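Response regulator receiver (Brucella melitensis biovar Abortus, PDB 4G97) probably acts in the general stress response as an anti-anti-sigma factor, its sigma-like part binding an anti-sigma factor once its receiver domain is phosphorylated. Local coordinates at residues Ala30-Ala35 with Arg58-Leu63; Ala8-Tyr13 with Ser51-Leu56; Ile91-Arg96 with Ala253-Glu258. All blocks are in the same frame, centred on the assembly; numbering follows the deposited sequence.

Contact 1 of 3, residues Ala30-Ala35 with Arg58-Leu63; sequences AYVAAA and RLFCNL
Tyr31, Val32 and Ala35 of helix 25-41 meet Phe60 and Leu63 of helix 52-64 where the two short segments cross steeply: their axes come within 10.1 Å and their N-to-C directions differ by 106°. The backbones are nearest at Ala35 and Phe60, whose CA atoms lie 6.2 Å apart. This is a helix-helix crossing within the sigma2-like part of PhyR, the helical region related to region 2 of sigma factors. No hydrogen bond spans it, and the grip is apolar, with a buried middle and more accessible ends. The CB of Phe60 does not itself point at the other helix, but the far end of its ring comes nearer; CG is anti to the backbone N (chi1 178°). CE2 is the atom that makes most of the touch, lying 3.7 Å from Tyr31 CB and 4.0 Å from Val32 CG2. Both carbons reach the ring obliquely, and the Val32 side chain crosses that of Phe60 at about a right angle. The same CE2 also passes 3.9 Å from Tyr31 O, a carbonyl already engaged by Ala35 N in the helix bond. Ser18 of helix 11-22 touches Tyr31, Val32 and Phe60, which brings a third helix to this end. Leu59 touches Ile45 and Pro47 of the connecting loop, while Arg58 forms a salt bridge to Glu117 and Asn62 a hydrogen bond to the same carboxylate. Further along helix 25-41, small Ala35 is buried and points its CB at helix 52-64. There Leu63, less well covered by the rest of the protein, lays one methyl against it: CD1 sits 3.7 Å from Ala35 CB and 3.8 Å from Ala35 CA.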
# COMPACT_ATOMS: atom_id res chain seq x y z
N ALA A 30 -6.32 12.73 -2.80
CA ALA A 30 -7.45 13.52 -3.30
C ALA A 30 -8.80 12.93 -2.93
O ALA A 30 -9.70 13.69 -2.56
CB ALA A 30 -7.34 13.70 -4.81
N TYR A 31 -8.94 11.59 -2.98
CA TYR A 31 -10.17 10.90 -2.60
C TYR A 31 -10.40 11.04 -1.10
O TYR A 31 -11.55 11.10 -0.66
CB TYR A 31 -10.11 9.40 -2.95
CG TYR A 31 -10.62 9.04 -4.33
CD1 TYR A 31 -9.75 8.53 -5.30
CD2 TYR A 31 -11.97 9.12 -4.64
CE1 TYR A 31 -10.22 8.18 -6.57
CE2 TYR A 31 -12.45 8.76 -5.91
CZ TYR A 31 -11.57 8.28 -6.87
OH TYR A 31 -12.03 7.92 -8.11
N VAL A 32 -9.31 11.08 -0.30
CA VAL A 32 -9.45 11.24 1.16
C VAL A 32 -9.87 12.67 1.47
O VAL A 32 -10.82 12.86 2.23
CB VAL A 32 -8.20 10.80 1.98
CG1 VAL A 32 -8.33 11.22 3.45
CG2 VAL A 32 -8.03 9.28 1.88
N ALA A 33 -9.20 13.66 0.82
CA ALA A 33 -9.49 15.09 0.98
C ALA A 33 -10.94 15.41 0.60
O ALA A 33 -11.60 16.16 1.34
CB ALA A 33 -8.52 15.92 0.16
N ALA A 34 -11.45 14.80 -0.50
CA ALA A 34 -12.84 14.98 -0.96
C ALA A 34 -13.85 14.43 0.03
O ALA A 34 -14.87 15.06 0.26
CB ALA A 34 -13.05 14.34 -2.33
N ALA A 35 -13.57 13.26 0.63
CA ALA A 35 -14.49 12.68 1.60
C ALA A 35 -14.51 13.50 2.89
O ALA A 35 -15.56 13.64 3.52
CB ALA A 35 -14.12 11.23 1.89
N ARG A 58 -16.06 3.29 5.99
CA ARG A 58 -17.39 3.04 5.40
C ARG A 58 -17.83 4.24 4.55
O ARG A 58 -18.25 4.07 3.40
CB ARG A 58 -18.43 2.74 6.50
CG ARG A 58 -19.77 2.29 5.95
CD ARG A 58 -20.64 1.74 7.03
NE ARG A 58 -22.03 1.71 6.59
CZ ARG A 58 -23.07 1.47 7.39
NH1 ARG A 58 -22.88 1.23 8.68
NH2 ARG A 58 -24.30 1.47 6.90
N LEU A 59 -17.70 5.46 5.10
CA LEU A 59 -18.00 6.69 4.37
C LEU A 59 -17.11 6.77 3.14
O LEU A 59 -17.62 7.01 2.04
CB LEU A 59 -17.76 7.90 5.28
CG LEU A 59 -17.93 9.30 4.68
CD1 LEU A 59 -19.35 9.52 4.17
CD2 LEU A 59 -17.61 10.35 5.72
N PHE A 60 -15.78 6.54 3.30
CA PHE A 60 -14.86 6.54 2.16
C PHE A 60 -15.32 5.55 1.08
O PHE A 60 -15.47 5.94 -0.07
CB PHE A 60 -13.41 6.24 2.60
CG PHE A 60 -12.44 6.19 1.44
CD1 PHE A 60 -12.24 5.01 0.73
CD2 PHE A 60 -11.78 7.35 1.02
CE1 PHE A 60 -11.38 4.98 -0.37
CE2 PHE A 60 -10.90 7.31 -0.06
CZ PHE A 60 -10.72 6.13 -0.76
N CYS A 61 -15.53 4.27 1.45
CA CYS A 61 -15.97 3.23 0.51
C CYS A 61 -17.34 3.51 -0.13
O CYS A 61 -17.51 3.21 -1.31
CB CYS A 61 -15.91 1.84 1.13
SG CYS A 61 -14.24 1.28 1.56
N ASN A 62 -18.30 4.12 0.61
CA ASN A 62 -19.61 4.49 0.04
C ASN A 62 -19.47 5.61 -0.98
O ASN A 62 -20.11 5.56 -2.03
CB ASN A 62 -20.62 4.89 1.12
CG ASN A 62 -21.09 3.77 2.01
OD1 ASN A 62 -20.89 2.58 1.72
ND2 ASN A 62 -21.71 4.13 3.12
N LEU A 63 -18.60 6.61 -0.70
CA LEU A 63 -18.33 7.71 -1.62
C LEU A 63 -17.52 7.26 -2.87
O LEU A 63 -17.63 7.88 -3.93
CB LEU A 63 -17.61 8.87 -0.89
CG LEU A 63 -18.47 9.75 0.04
CD1 LEU A 63 -17.60 10.58 0.96
CD2 LEU A 63 -19.37 10.70 -0.76

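Contact 2 of 3, residues Ala8-Tyr13 with Ser51-Leu56; sequences APHLPY and SDRIGL
His10 and Arg53 make the main touch between segment 8-13, which leads into helix 11-22, and the first turns of helix 52-64. Ser51 is the N-cap of the latter, its OG accepting an almost straight bond (174°) from Ile54 N over 3.3 Å. Asp52 adds a glancing contact, CB 4.4 Å from His10 NE2. Arg53 then lies over one face of the imidazole: its CB is 3.8 Å from the His10 ring centroid, a CH-pi contact displaced toward the rim, and its CG comes to 3.4 Å from His10 ND1. From CG to NE the chain is extended, which carries the guanidinium on past the imidazole, and NH2 passes 4.0 Å from Tyr13 CB. That NH2 is hydrogen-bonded to Glu105 O and Tyr57 OH, and the group makes a cation-pi contact with Phe107. One turn on from Asp52, Leu56 points toward helix 11-22 with CD2 3.6 Å from His10 CB and 4.3 Å from Leu11 CD2. Within the sigma2-like bundle Leu11 also packs on helix 25-41 and Leu56 on Leu14 of helix 11-22, while Ile54 packs on helix 109-116 of the following sigma-like region, which helix 52-64 thus also borders.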
# COMPACT_ATOMS: atom_id res chain seq x y z
N ALA A 8 -9.84 12.51 13.01
CA ALA A 8 -8.47 12.95 12.73
C ALA A 8 -7.38 11.88 12.94
O ALA A 8 -6.55 11.73 12.05
CB ALA A 8 -8.12 14.22 13.50
N PRO A 9 -7.38 11.06 14.04
CA PRO A 9 -6.33 10.04 14.18
C PRO A 9 -6.36 8.93 13.14
O PRO A 9 -5.36 8.23 13.00
CB PRO A 9 -6.57 9.46 15.58
CG PRO A 9 -7.40 10.45 16.28
CD PRO A 9 -8.26 11.06 15.23
N HIS A 10 -7.50 8.76 12.45
CA HIS A 10 -7.68 7.67 11.49
C HIS A 10 -7.35 8.06 10.03
O HIS A 10 -7.27 7.18 9.16
CB HIS A 10 -9.09 7.06 11.65
CG HIS A 10 -9.40 6.64 13.06
ND1 HIS A 10 -8.70 5.62 13.69
CD2 HIS A 10 -10.28 7.17 13.94
CE1 HIS A 10 -9.19 5.55 14.92
NE2 HIS A 10 -10.16 6.45 15.11
N LEU A 11 -7.19 9.38 9.76
CA LEU A 11 -6.89 9.90 8.41
C LEU A 11 -5.57 9.34 7.79
O LEU A 11 -5.61 8.94 6.63
CB LEU A 11 -6.91 11.44 8.37
CG LEU A 11 -8.27 12.11 8.58
CD1 LEU A 11 -8.08 13.64 8.73
CD2 LEU A 11 -9.22 11.84 7.39
N PRO A 12 -4.43 9.27 8.52
CA PRO A 12 -3.22 8.71 7.90
C PRO A 12 -3.44 7.33 7.28
O PRO A 12 -3.15 7.14 6.10
CB PRO A 12 -2.23 8.64 9.07
CG PRO A 12 -2.63 9.81 9.93
CD PRO A 12 -4.13 9.73 9.89
N TYR A 13 -4.02 6.37 8.05
CA TYR A 13 -4.26 5.02 7.56
C TYR A 13 -5.29 4.95 6.45
O TYR A 13 -5.26 4.02 5.64
CB TYR A 13 -4.58 4.03 8.70
CG TYR A 13 -3.39 3.75 9.59
CD1 TYR A 13 -2.09 3.88 9.11
CD2 TYR A 13 -3.56 3.30 10.90
CE1 TYR A 13 -0.99 3.63 9.92
CE2 TYR A 13 -2.46 3.04 11.72
CZ TYR A 13 -1.18 3.22 11.23
OH TYR A 13 -0.08 2.94 12.00
N SER A 51 -17.39 1.64 15.35
CA SER A 51 -16.31 2.52 15.79
C SER A 51 -16.16 3.68 14.81
O SER A 51 -16.63 3.60 13.66
CB SER A 51 -14.99 1.77 15.96
OG SER A 51 -14.37 1.56 14.70
N ASP A 52 -15.48 4.75 15.26
CA ASP A 52 -15.24 5.92 14.44
C ASP A 52 -14.39 5.54 13.20
O ASP A 52 -14.69 6.03 12.11
CB ASP A 52 -14.57 7.01 15.30
CG ASP A 52 -15.47 7.55 16.41
OD1 ASP A 52 -16.70 7.65 16.20
OD2 ASP A 52 -14.93 7.93 17.47
N ARG A 53 -13.40 4.63 13.36
CA ARG A 53 -12.51 4.17 12.27
C ARG A 53 -13.31 3.47 11.18
O ARG A 53 -13.18 3.84 10.02
CB ARG A 53 -11.39 3.25 12.79
CG ARG A 53 -10.19 3.17 11.81
CD ARG A 53 -9.12 2.14 12.18
NE ARG A 53 -8.16 1.99 11.08
CZ ARG A 53 -7.54 0.86 10.74
NH1 ARG A 53 -7.76 -0.25 11.43
NH2 ARG A 53 -6.71 0.84 9.71
N ILE A 54 -14.16 2.50 11.58
CA ILE A 54 -15.06 1.75 10.69
C ILE A 54 -15.99 2.72 9.94
O ILE A 54 -16.08 2.63 8.72
CB ILE A 54 -15.81 0.59 11.43
CG1 ILE A 54 -14.80 -0.41 12.03
CG2 ILE A 54 -16.82 -0.14 10.50
CD1 ILE A 54 -15.37 -1.41 13.07
N GLY A 55 -16.60 3.67 10.67
CA GLY A 55 -17.46 4.70 10.10
C GLY A 55 -16.75 5.60 9.09
O GLY A 55 -17.34 6.00 8.07
N LEU A 56 -15.46 5.91 9.35
CA LEU A 56 -14.68 6.73 8.43
C LEU A 56 -14.41 5.96 7.13
O LEU A 56 -14.60 6.51 6.06
CB LEU A 56 -13.36 7.21 9.08
CG LEU A 56 -12.42 8.09 8.24
CD1 LEU A 56 -13.09 9.41 7.84
CD2 LEU A 56 -11.14 8.40 8.99

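Contact 3 of 3, residues Ile91-Arg96 with Ala253-Glu258; sequences IAPLPR and ALFFEE
Phe255 is the bump of this interface: it stands out from helix 243-265 and fits into a hollow lined by Ala92, Pro93 and Arg96 at the start of helix 94-104. Its CG is anti to the backbone N (chi1 175°), starting the ring outward toward that surface. The aliphatic part of Arg96 roofs one face of the ring: CD sits 4.2 Å from the Phe255 ring centroid and only 8° off the normal, a CH-pi contact over the centre. Extended from CG to NE, the arginine continues across the ring, NE coming to 3.6 Å from Phe255 CD1, and the guanidinium lies 24° from parallel to the ring plane. Phe255 CD1 in turn lies beneath the rim of one guanidinium face. The far end of the arginine is anchored on helix 243-265 itself, with NH1 hydrogen-bonded to Ser251 OG and Gln252 OE1, while NE has a long, weak ion pair with Glu133. At the other end of the ring, Pro93 and Phe255 meet tip to tip, Pro93 CD 3.9 Å from Phe255 CZ. A second phenylalanine shapes the surface beside it: Phe255 CD2 lies over the centre of one face of the Phe256 ring. The small methyl of Ala92 sits against both rings, its CB 4.3 Å from Phe255 CE2 and 4.2 Å from Phe256 CZ, obliquely placed to both. The hollow thus has a flat arginine roof, a proline tip and an alanine side. Helix 243-265 follows the last strand of a CheY-like receiver sheet with strand order 2-1-3-4-5, so the contact joins the sigma-like part to the receiver's C-terminal helix, consistent with the closed form of PhyR-type regulators.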
# COMPACT_ATOMS: atom_id res chain seq x y z
N ILE A 91 -9.87 3.47 -8.94
CA ILE A 91 -10.30 2.52 -7.90
C ILE A 91 -10.23 1.03 -8.34
O ILE A 91 -10.82 0.65 -9.35
CB ILE A 91 -11.66 2.93 -7.24
CG1 ILE A 91 -12.04 1.98 -6.07
CG2 ILE A 91 -12.80 3.08 -8.29
CD1 ILE A 91 -13.05 2.50 -5.06
N ALA A 92 -9.51 0.21 -7.54
CA ALA A 92 -9.34 -1.23 -7.74
C ALA A 92 -10.66 -2.00 -7.41
O ALA A 92 -11.50 -1.44 -6.71
CB ALA A 92 -8.19 -1.74 -6.87
N PRO A 93 -10.86 -3.25 -7.90
CA PRO A 93 -12.13 -3.96 -7.61
C PRO A 93 -12.41 -4.32 -6.14
O PRO A 93 -11.51 -4.27 -5.29
CB PRO A 93 -12.06 -5.21 -8.50
CG PRO A 93 -10.62 -5.43 -8.71
CD PRO A 93 -10.00 -4.06 -8.78
N LEU A 94 -13.68 -4.72 -5.86
CA LEU A 94 -14.21 -5.12 -4.55
C LEU A 94 -13.43 -6.23 -3.84
O LEU A 94 -13.20 -6.06 -2.64
CB LEU A 94 -15.72 -5.42 -4.62
CG LEU A 94 -16.56 -5.05 -3.40
CD1 LEU A 94 -16.86 -3.55 -3.37
CD2 LEU A 94 -17.88 -5.82 -3.41
N PRO A 95 -12.98 -7.35 -4.49
CA PRO A 95 -12.20 -8.35 -3.74
C PRO A 95 -10.84 -7.80 -3.31
O PRO A 95 -10.34 -8.16 -2.25
CB PRO A 95 -12.05 -9.51 -4.75
CG PRO A 95 -13.07 -9.26 -5.79
CD PRO A 95 -13.16 -7.77 -5.89
N ARG A 96 -10.24 -6.90 -4.11
CA ARG A 96 -8.97 -6.24 -3.77
C ARG A 96 -9.17 -5.29 -2.59
O ARG A 96 -8.33 -5.26 -1.70
CB ARG A 96 -8.32 -5.57 -4.98
CG ARG A 96 -7.74 -6.62 -5.92
CD ARG A 96 -6.96 -6.05 -7.08
NE ARG A 96 -6.33 -7.13 -7.84
CZ ARG A 96 -5.12 -7.62 -7.60
NH1 ARG A 96 -4.36 -7.12 -6.63
NH2 ARG A 96 -4.64 -8.62 -8.34
N ALA A 253 0.85 -3.31 -6.42
CA ALA A 253 1.90 -2.63 -7.21
C ALA A 253 2.04 -3.22 -8.62
O ALA A 253 2.23 -2.46 -9.57
CB ALA A 253 3.23 -2.68 -6.48
N LEU A 254 1.96 -4.56 -8.74
CA LEU A 254 2.05 -5.28 -10.01
C LEU A 254 0.74 -5.14 -10.80
O LEU A 254 0.80 -5.11 -12.02
CB LEU A 254 2.36 -6.75 -9.78
CG LEU A 254 3.75 -7.09 -9.26
CD1 LEU A 254 3.83 -8.56 -8.89
CD2 LEU A 254 4.84 -6.77 -10.29
N PHE A 255 -0.42 -5.07 -10.10
CA PHE A 255 -1.74 -4.85 -10.71
C PHE A 255 -1.75 -3.49 -11.44
O PHE A 255 -2.16 -3.45 -12.61
CB PHE A 255 -2.85 -4.93 -9.65
CG PHE A 255 -4.24 -4.59 -10.13
CD1 PHE A 255 -5.01 -5.54 -10.82
CD2 PHE A 255 -4.78 -3.32 -9.93
CE1 PHE A 255 -6.28 -5.22 -11.30
CE2 PHE A 255 -6.06 -3.00 -10.43
CZ PHE A 255 -6.81 -3.96 -11.09
N PHE A 256 -1.27 -2.41 -10.77
CA PHE A 256 -1.20 -1.07 -11.38
C PHE A 256 -0.09 -0.95 -12.39
O PHE A 256 -0.26 -0.23 -13.37
CB PHE A 256 -1.13 0.06 -10.34
CG PHE A 256 -2.43 0.20 -9.60
CD1 PHE A 256 -3.57 0.70 -10.23
CD2 PHE A 256 -2.54 -0.19 -8.27
CE1 PHE A 256 -4.78 0.81 -9.55
CE2 PHE A 256 -3.75 -0.09 -7.59
CZ PHE A 256 -4.86 0.40 -8.24
N GLU A 257 1.04 -1.67 -12.19
CA GLU A 257 2.16 -1.65 -13.14
C GLU A 257 1.75 -2.24 -14.47
O GLU A 257 2.10 -1.70 -15.52
CB GLU A 257 3.42 -2.34 -12.58
CG GLU A 257 4.66 -2.17 -13.44
CD GLU A 257 5.12 -0.75 -13.75
OE1 GLU A 257 4.67 0.19 -13.06
OE2 GLU A 257 5.93 -0.59 -14.69
N GLU A 258 0.97 -3.32 -14.42
CA GLU A 258 0.45 -3.97 -15.60
C GLU A 258 -0.53 -3.06 -16.34
O GLU A 258 -0.40 -2.89 -17.56
CB GLU A 258 -0.17 -5.31 -15.23
CG GLU A 258 -0.97 -5.95 -16.36
CD GLU A 258 -1.44 -7.36 -16.10
OE1 GLU A 258 -0.79 -8.07 -15.29
OE2 GLU A 258 -2.42 -7.79 -16.76

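In the fold
Contacts 1 and 2 belong to one helical bundle and share helix 52-64, whose first turns meet 8-13 and whose later turns meet 30-35; Val32 CG1 and Leu11 CD2, 4.1 Å apart, join them directly. Contact 1 is buried and wholly apolar, whereas contact 2 lies at the surface and mixes leucine packing with an arginine laid on a histidine. Contact 3 stands apart, its centre about 18 Å from that of contact 1 and 23 Å from that of contact 2. Partly buried, it again sets an arginine on a ring, but it links two parts of the chain, sigma-like and receiver, instead of neighbouring helices of one.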